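Local structure of uncharacterized protein (Streptococcus pneumoniae, 3LFT) at residues 116-121 against 230-235; 128-133 against 279-284. The protein probably serves as the substrate-binding protein of an ABC transporter, holding L-tryptophan between its two lobes. All blocks are in the same frame, centred on the assembly; numbering follows the deposited sequence.

Contact 1 (116-121 against 230-235)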
ATOM      1  N   HIS A 116       2.501   7.191  -2.490  1.00  6.31           N
ATOM      2  CA  HIS A 116       1.415   8.142  -2.292  1.00  6.32           C
ATOM      3  C   HIS A 116       0.200   7.753  -3.137  1.00  6.69           C
ATOM      4  O   HIS A 116       0.320   7.499  -4.337  1.00  8.21           O
ATOM      5  CB  HIS A 116       1.903   9.541  -2.694  1.00  7.50           C
ATOM      6  CG  HIS A 116       0.853  10.596  -2.565  1.00  8.58           C
ATOM      7  ND1 HIS A 116       0.133  11.075  -3.640  1.00 11.59           N
ATOM      8  CD2 HIS A 116       0.377  11.239  -1.475  1.00 12.16           C
ATOM      9  CE1 HIS A 116      -0.744  11.970  -3.212  1.00 12.49           C
ATOM     10  NE2 HIS A 116      -0.616  12.085  -1.907  1.00 13.78           N
ATOM     11  N   ASN A 117      -0.976   7.706  -2.530  1.00  5.75           N
ATOM     12  CA  ASN A 117      -2.175   7.336  -3.282  1.00  6.29           C
ATOM     13  C   ASN A 117      -2.675   8.435  -4.211  1.00  6.39           C
ATOM     14  O   ASN A 117      -2.881   9.563  -3.764  1.00  5.82           O
ATOM     15  CB  ASN A 117      -3.309   6.954  -2.333  1.00  5.41           C
ATOM     16  CG  ASN A 117      -4.488   6.349  -3.085  1.00  4.75           C
ATOM     17  OD1 ASN A 117      -4.298   5.348  -3.820  1.00  5.23           O
ATOM     18  ND2 ASN A 117      -5.680   6.928  -2.950  1.00  5.30           N
ATOM     19  N   PRO A 118      -2.881   8.124  -5.509  1.00  6.02           N
ATOM     20  CA  PRO A 118      -3.289   9.176  -6.455  1.00  6.57           C
ATOM     21  C   PRO A 118      -4.796   9.425  -6.387  1.00  7.00           C
ATOM     22  O   PRO A 118      -5.575   9.043  -7.274  1.00  6.53           O
ATOM     23  CB  PRO A 118      -2.846   8.628  -7.815  1.00  7.32           C
ATOM     24  CG  PRO A 118      -2.772   7.198  -7.650  1.00  8.72           C
ATOM     25  CD  PRO A 118      -2.474   6.888  -6.202  1.00  6.35           C
ATOM     26  N   ALA A 119      -5.194  10.102  -5.315  1.00  6.56           N
ATOM     27  CA  ALA A 119      -6.599  10.326  -5.046  1.00  6.82           C
ATOM     28  C   ALA A 119      -7.302  11.131  -6.134  1.00  6.30           C
ATOM     29  O   ALA A 119      -8.418  10.799  -6.514  1.00  5.40           O
ATOM     30  CB  ALA A 119      -6.774  11.002  -3.688  1.00  7.99           C
ATOM     31  N   GLN A 120      -6.686  12.215  -6.588  1.00  6.01           N
ATOM     32  CA  GLN A 120      -7.312  13.033  -7.626  1.00  6.45           C
ATOM     33  C   GLN A 120      -7.634  12.205  -8.863  1.00  5.78           C
ATOM     34  O   GLN A 120      -8.747  12.283  -9.410  1.00  5.85           O
ATOM     35  CB  GLN A 120      -6.427  14.232  -7.985  1.00  6.81           C
ATOM     36  CG  GLN A 120      -6.987  15.088  -9.134  1.00 10.81           C
ATOM     37  CD  GLN A 120      -6.124  16.292  -9.477  1.00 15.47           C
ATOM     38  OE1 GLN A 120      -5.317  16.748  -8.663  1.00 17.80           O
ATOM     39  NE2 GLN A 120      -6.292  16.815 -10.687  1.00 17.54           N
ATOM     40  N   GLN A 121      -6.660  11.415  -9.296  1.00  5.85           N
ATOM     41  CA  GLN A 121      -6.856  10.560 -10.470  0.50  5.98           C
ATOM     42  C   GLN A 121      -7.904   9.488 -10.252  1.00  6.41           C
ATOM     43  O   GLN A 121      -8.654   9.151 -11.176  1.00  6.32           O
ATOM     44  CB  GLN A 121      -5.555   9.918 -10.934  0.50  5.55           C
ATOM     45  CG  GLN A 121      -4.583  10.844 -11.637  0.50  6.04           C
ATOM     46  CD  GLN A 121      -3.295  10.118 -11.927  0.50  7.50           C
ATOM     47  OE1 GLN A 121      -2.354  10.176 -11.136  0.50  9.83           O
ATOM     48  NE2 GLN A 121      -3.260   9.381 -13.040  0.50  6.42           N
ATOM     49  N   ALA A 230     -11.856  -1.069 -11.030  1.00  6.65           N
ATOM     50  CA  ALA A 230     -10.775  -0.265 -11.565  1.00  6.42           C
ATOM     51  C   ALA A 230     -10.134   0.507 -10.434  1.00  5.86           C
ATOM     52  O   ALA A 230     -10.673   0.623  -9.328  1.00  5.85           O
ATOM     53  CB  ALA A 230     -11.327   0.723 -12.610  1.00  6.76           C
ATOM     54  N   SER A 231      -8.938   1.013 -10.708  1.00  4.85           N
ATOM     55  CA  SER A 231      -8.272   1.946  -9.818  1.00  4.80           C
ATOM     56  C   SER A 231      -7.183   2.710 -10.568  1.00  3.87           C
ATOM     57  O   SER A 231      -7.036   2.554 -11.784  1.00  3.77           O
ATOM     58  CB  SER A 231      -7.707   1.242  -8.575  1.00  5.40           C
ATOM     59  OG  SER A 231      -7.263   2.208  -7.632  1.00  5.38           O
ATOM     60  N   VAL A 232      -6.420   3.510  -9.828  1.00  4.36           N
ATOM     61  CA  VAL A 232      -5.199   4.164 -10.325  1.00  4.05           C
ATOM     62  C   VAL A 232      -4.126   3.808  -9.307  1.00  4.09           C
ATOM     63  O   VAL A 232      -4.304   4.074  -8.109  1.00  4.57           O
ATOM     64  CB  VAL A 232      -5.354   5.683 -10.479  1.00  3.98           C
ATOM     65  CG1 VAL A 232      -4.099   6.268 -11.095  1.00  5.38           C
ATOM     66  CG2 VAL A 232      -6.599   6.002 -11.336  1.00  5.92           C
ATOM     67  N   VAL A 233      -3.045   3.184  -9.777  1.00  4.76           N
ATOM     68  CA  VAL A 233      -2.128   2.487  -8.875  1.00  5.20           C
ATOM     69  C   VAL A 233      -0.680   2.689  -9.259  1.00  5.00           C
ATOM     70  O   VAL A 233      -0.357   2.959 -10.410  1.00  5.03           O
ATOM     71  CB  VAL A 233      -2.434   0.957  -8.830  1.00  5.65           C
ATOM     72  CG1 VAL A 233      -3.851   0.720  -8.292  1.00  6.78           C
ATOM     73  CG2 VAL A 233      -2.283   0.325 -10.215  1.00  6.49           C
ATOM     74  N   ILE A 234       0.169   2.533  -8.253  1.00  6.07           N
ATOM     75  CA  ILE A 234       1.610   2.577  -8.453  0.50  6.22           C
ATOM     76  C   ILE A 234       2.129   1.174  -8.699  1.00  6.31           C
ATOM     77  O   ILE A 234       1.570   0.187  -8.194  1.00  6.10           O
ATOM     78  CB  ILE A 234       2.275   3.159  -7.239  0.50  6.69           C
ATOM     79  CG1 ILE A 234       1.823   4.599  -7.085  0.50  6.51           C
ATOM     80  CG2 ILE A 234       3.788   3.102  -7.354  0.50  6.37           C
ATOM     81  CD1 ILE A 234       1.888   5.035  -5.684  0.50  6.81           C
ATOM     82  N   ASP A 235       3.194   1.071  -9.494  1.00  5.84           N
ATOM     83  CA  ASP A 235       3.771  -0.233  -9.835  1.00  5.97           C
ATOM     84  C   ASP A 235       4.507  -0.827  -8.626  1.00  5.53           C
ATOM     85  O   ASP A 235       5.489  -0.257  -8.143  1.00  6.12           O
ATOM     86  CB  ASP A 235       4.692  -0.045 -11.049  1.00  5.76           C
ATOM     87  CG  ASP A 235       5.255  -1.334 -11.597  1.00  6.59           C
ATOM     88  OD1 ASP A 235       5.975  -2.046 -10.877  1.00  6.18           O
ATOM     89  OD2 ASP A 235       5.051  -1.595 -12.805  1.00 11.31           O
TER
HETATM   90  O   HOH W   1      -3.205   3.460  -5.569  1.00  7.16           O

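Contact 2 (128-133 against 279-284)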
ATOM      1  N   ALA A 128     -15.535   9.401 -14.591  1.00  5.92           N
ATOM      2  CA  ALA A 128     -15.542   9.052 -16.010  1.00  6.60           C
ATOM      3  C   ALA A 128     -16.164   7.685 -16.273  1.00  6.17           C
ATOM      4  O   ALA A 128     -16.929   7.515 -17.233  1.00  7.23           O
ATOM      5  CB  ALA A 128     -14.129   9.097 -16.558  1.00  6.68           C
ATOM      6  N   LEU A 129     -15.847   6.720 -15.414  1.00  6.65           N
ATOM      7  CA  LEU A 129     -16.218   5.338 -15.661  1.00  6.51           C
ATOM      8  C   LEU A 129     -17.617   4.986 -15.153  1.00  6.55           C
ATOM      9  O   LEU A 129     -18.336   4.201 -15.773  1.00  6.43           O
ATOM     10  CB  LEU A 129     -15.146   4.411 -15.058  1.00  7.12           C
ATOM     11  CG  LEU A 129     -15.244   2.911 -15.311  1.00  6.76           C
ATOM     12  CD1 LEU A 129     -15.241   2.581 -16.793  1.00  7.55           C
ATOM     13  CD2 LEU A 129     -14.091   2.216 -14.609  1.00  6.96           C
ATOM     14  N   THR A 130     -17.989   5.555 -14.008  1.00  6.24           N
ATOM     15  CA  THR A 130     -19.309   5.331 -13.427  1.00  6.85           C
ATOM     16  C   THR A 130     -19.947   6.685 -13.121  1.00  6.87           C
ATOM     17  O   THR A 130     -20.000   7.116 -11.961  1.00  6.65           O
ATOM     18  CB  THR A 130     -19.271   4.430 -12.165  1.00  6.58           C
ATOM     19  OG1 THR A 130     -18.270   4.914 -11.259  1.00  6.48           O
ATOM     20  CG2 THR A 130     -18.950   2.987 -12.540  1.00  6.98           C
ATOM     21  N   PRO A 131     -20.440   7.374 -14.170  1.00  8.03           N
ATOM     22  CA  PRO A 131     -20.982   8.705 -13.937  1.00  7.98           C
ATOM     23  C   PRO A 131     -22.263   8.726 -13.094  1.00  8.62           C
ATOM     24  O   PRO A 131     -22.654   9.798 -12.634  1.00  8.30           O
ATOM     25  CB  PRO A 131     -21.264   9.228 -15.358  1.00  7.19           C
ATOM     26  CG  PRO A 131     -21.374   7.990 -16.214  1.00  9.09           C
ATOM     27  CD  PRO A 131     -20.412   7.018 -15.599  1.00  7.69           C
ATOM     28  N   ASN A 132     -22.896   7.570 -12.879  1.00  8.95           N
ATOM     29  CA  ASN A 132     -24.106   7.500 -12.044  1.00 10.07           C
ATOM     30  C   ASN A 132     -23.835   7.388 -10.537  1.00  9.35           C
ATOM     31  O   ASN A 132     -24.755   7.492  -9.720  1.00 10.28           O
ATOM     32  CB  ASN A 132     -25.024   6.356 -12.512  1.00 11.02           C
ATOM     33  CG  ASN A 132     -26.480   6.510 -12.034  1.00 14.07           C
ATOM     34  OD1 ASN A 132     -27.009   7.621 -11.901  1.00 16.62           O
ATOM     35  ND2 ASN A 132     -27.142   5.377 -11.811  1.00 16.99           N
ATOM     36  N   VAL A 133     -22.575   7.183 -10.170  1.00  8.56           N
ATOM     37  CA  VAL A 133     -22.185   7.081  -8.764  1.00  8.06           C
ATOM     38  C   VAL A 133     -22.229   8.449  -8.083  1.00  7.96           C
ATOM     39  O   VAL A 133     -21.579   9.393  -8.535  1.00  7.96           O
ATOM     40  CB  VAL A 133     -20.785   6.460  -8.651  1.00  7.31           C
ATOM     41  CG1 VAL A 133     -20.147   6.722  -7.275  1.00  8.26           C
ATOM     42  CG2 VAL A 133     -20.860   4.970  -8.937  1.00  7.71           C
ATOM     43  N   LEU A 279     -21.118  -5.590 -15.016  1.00  7.58           N
ATOM     44  CA  LEU A 279     -21.899  -4.596 -14.281  1.00  7.58           C
ATOM     45  C   LEU A 279     -22.726  -3.713 -15.221  1.00  7.00           C
ATOM     46  O   LEU A 279     -23.440  -2.817 -14.763  1.00  8.09           O
ATOM     47  CB  LEU A 279     -20.987  -3.729 -13.399  1.00  7.44           C
ATOM     48  CG  LEU A 279     -20.364  -4.385 -12.159  1.00  7.54           C
ATOM     49  CD1 LEU A 279     -19.398  -3.423 -11.504  1.00  9.88           C
ATOM     50  CD2 LEU A 279     -21.464  -4.802 -11.176  1.00  9.30           C
ATOM     51  N   GLY A 280     -22.610  -3.961 -16.523  1.00  7.10           N
ATOM     52  CA  GLY A 280     -23.313  -3.167 -17.529  1.00  7.73           C
ATOM     53  C   GLY A 280     -22.708  -1.795 -17.746  1.00  7.94           C
ATOM     54  O   GLY A 280     -23.389  -0.903 -18.234  1.00  7.88           O
ATOM     55  N   ILE A 281     -21.438  -1.635 -17.378  1.00  8.55           N
ATOM     56  CA  ILE A 281     -20.715  -0.380 -17.518  1.00  9.06           C
ATOM     57  C   ILE A 281     -20.129  -0.295 -18.933  1.00 10.55           C
ATOM     58  O   ILE A 281     -19.679  -1.306 -19.511  1.00 11.85           O
ATOM     59  CB  ILE A 281     -19.621  -0.270 -16.421  1.00  9.47           C
ATOM     60  CG1 ILE A 281     -20.266  -0.115 -15.046  1.00  7.31           C
ATOM     61  CG2 ILE A 281     -18.692   0.911 -16.688  1.00 10.28           C
ATOM     62  CD1 ILE A 281     -19.273  -0.312 -13.879  1.00  6.39           C
ATOM     63  N   THR A 282     -20.193   0.897 -19.512  1.00  9.77           N
ATOM     64  CA  THR A 282     -19.468   1.171 -20.739  1.00 10.08           C
ATOM     65  C   THR A 282     -18.119   1.725 -20.343  1.00  9.41           C
ATOM     66  O   THR A 282     -18.026   2.625 -19.506  1.00 10.48           O
ATOM     67  CB  THR A 282     -20.175   2.213 -21.632  1.00 10.14           C
ATOM     68  OG1 THR A 282     -20.340   3.441 -20.911  1.00 13.21           O
ATOM     69  CG2 THR A 282     -21.523   1.719 -22.081  1.00 10.32           C
ATOM     70  N   ILE A 283     -17.062   1.165 -20.904  1.00  8.01           N
ATOM     71  CA  ILE A 283     -15.761   1.776 -20.712  1.00  7.38           C
ATOM     72  C   ILE A 283     -15.553   2.798 -21.822  1.00  6.26           C
ATOM     73  O   ILE A 283     -15.517   2.426 -22.993  1.00  6.53           O
ATOM     74  CB  ILE A 283     -14.616   0.745 -20.698  1.00  7.70           C
ATOM     75  CG1 ILE A 283     -14.848  -0.331 -19.627  1.00  8.81           C
ATOM     76  CG2 ILE A 283     -13.286   1.454 -20.485  1.00  7.32           C
ATOM     77  CD1 ILE A 283     -13.956  -1.553 -19.766  1.00 10.57           C
ATOM     78  N   PRO A 284     -15.419   4.090 -21.461  1.00  5.61           N
ATOM     79  CA  PRO A 284     -15.203   5.083 -22.518  1.00  6.11           C
ATOM     80  C   PRO A 284     -13.945   4.764 -23.309  1.00  6.61           C
ATOM     81  O   PRO A 284     -12.968   4.259 -22.749  1.00  6.14           O
ATOM     82  CB  PRO A 284     -15.022   6.394 -21.745  1.00  6.61           C
ATOM     83  CG  PRO A 284     -15.711   6.183 -20.454  1.00  5.70           C
ATOM     84  CD  PRO A 284     -15.543   4.714 -20.126  1.00  6.32           C
TER
HETATM   85  O   HOH W   2     -19.370   4.332 -18.285  1.00 11.66           O

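Contact 1 (116-121 against 230-235)
V232 projects from strand 230-233 toward P118 and Q121, at the start of helix 119-129. Its CB lies 4.1 Å from P118 CG. With CG1 anti to the backbone N (chi1 -176°), the two methyls divide the surface between them. V232 CG1 meets the proline ring at P118 CG, 3.8 Å away, and the foot of the glutamine at Q121 CB, 3.9 Å away. V232 CG2 faces the helix backbone, 3.8 Å from Q121 O. The valine and glutamine side chains cross at about a right angle, while the proline and valine meet obliquely, CG being the ring atom that touches. P118 CG also reaches V232 O at 3.5 Å. No direct hydrogen bond joins the segments. Instead water 1 donates to V232 O at 2.8 Å and to N117 OD1 at 2.8 Å, and the amide of Q122 binds both oxygens as well, so two bridges span the same pair. P118 occupies the N-cap position and is the centre of an inverse gamma turn, which swings the chain from strand 110-115 into the helix. Both segments lie where the chain passes between the lobes, consistent with the hinge of a periplasmic-type binding protein. Beyond Q121, L125 of helix 119-129 continues the packing on V232, while strand 230-233 pairs antiparallel with 268-271 and S231 touches V224 of helix 221-224.

Contact 2 (128-133 against 279-284)
L129 O accepts a hydrogen bond from water 2 at 2.7 Å, and the same water donates to T282 O, joining two backbone carbonyls that have no direct hydrogen bond across the contact. T282 OG1 also lies 2.9 Å from water 2. The methyl I281 CG2 comes within 3.4 Å of L129 O, so the last helical carbonyl takes a water as its polar partner and a methyl of 279-284 as its apolar neighbour. The leucine itself reaches across with one branch. Its CG stands anti to the backbone N (chi1 -174°), and CD1 is the atom that touches: I281 CG2 is 3.8 Å from L129 CD1, while P284 CD and I283 CG1 lie at 4.0 Å and 4.1 Å from it. L129 and I281 cross at about a right angle. This is the packing of a helix C-terminus against a connector between two short helices: G280, with positive phi, closes helix 273-278 in a Schellman motif, and P284 takes the N-cap position of helix 285-290. On the other segment T130 leaves the helical conformation and opens a type I turn to V133, directing the chain toward strand 135-141. T130 CG2 meets the tip of the isoleucine, 3.6 Å from I281 CD1, in an oblique approach. T130 OG1 sits between the backbone N and the carbonyl carbon (chi1 50°), the crowded position, and hydrogen-bonds to I126 O and Y217 OH, which hold its rotation. L229 packs on L129, T130 and I281 alike, and at the margin P284 CG rests 3.7 Å from A128 O.

Overall arrangement
Helix 119-129 serves both contacts, contact 1 at its first turn and contact 2 at its last, with centres 18 Å apart. They meet through A230 and L129, whose atoms A230 CB and L129 CD2 are 3.7 Å apart. Contact 1 is buried, about 10 Å from the centre of the chain, and lies toward the bound tryptophan, with the I234 side chain about 8 Å from it. Contact 2 is partly buried at the far end of the helix, 26 Å from the centre. Each combines apolar packing with a single water bridge, but that of contact 1 links a side-chain amide to a strand carbonyl, whereas contact 2 bridges two backbone carbonyls.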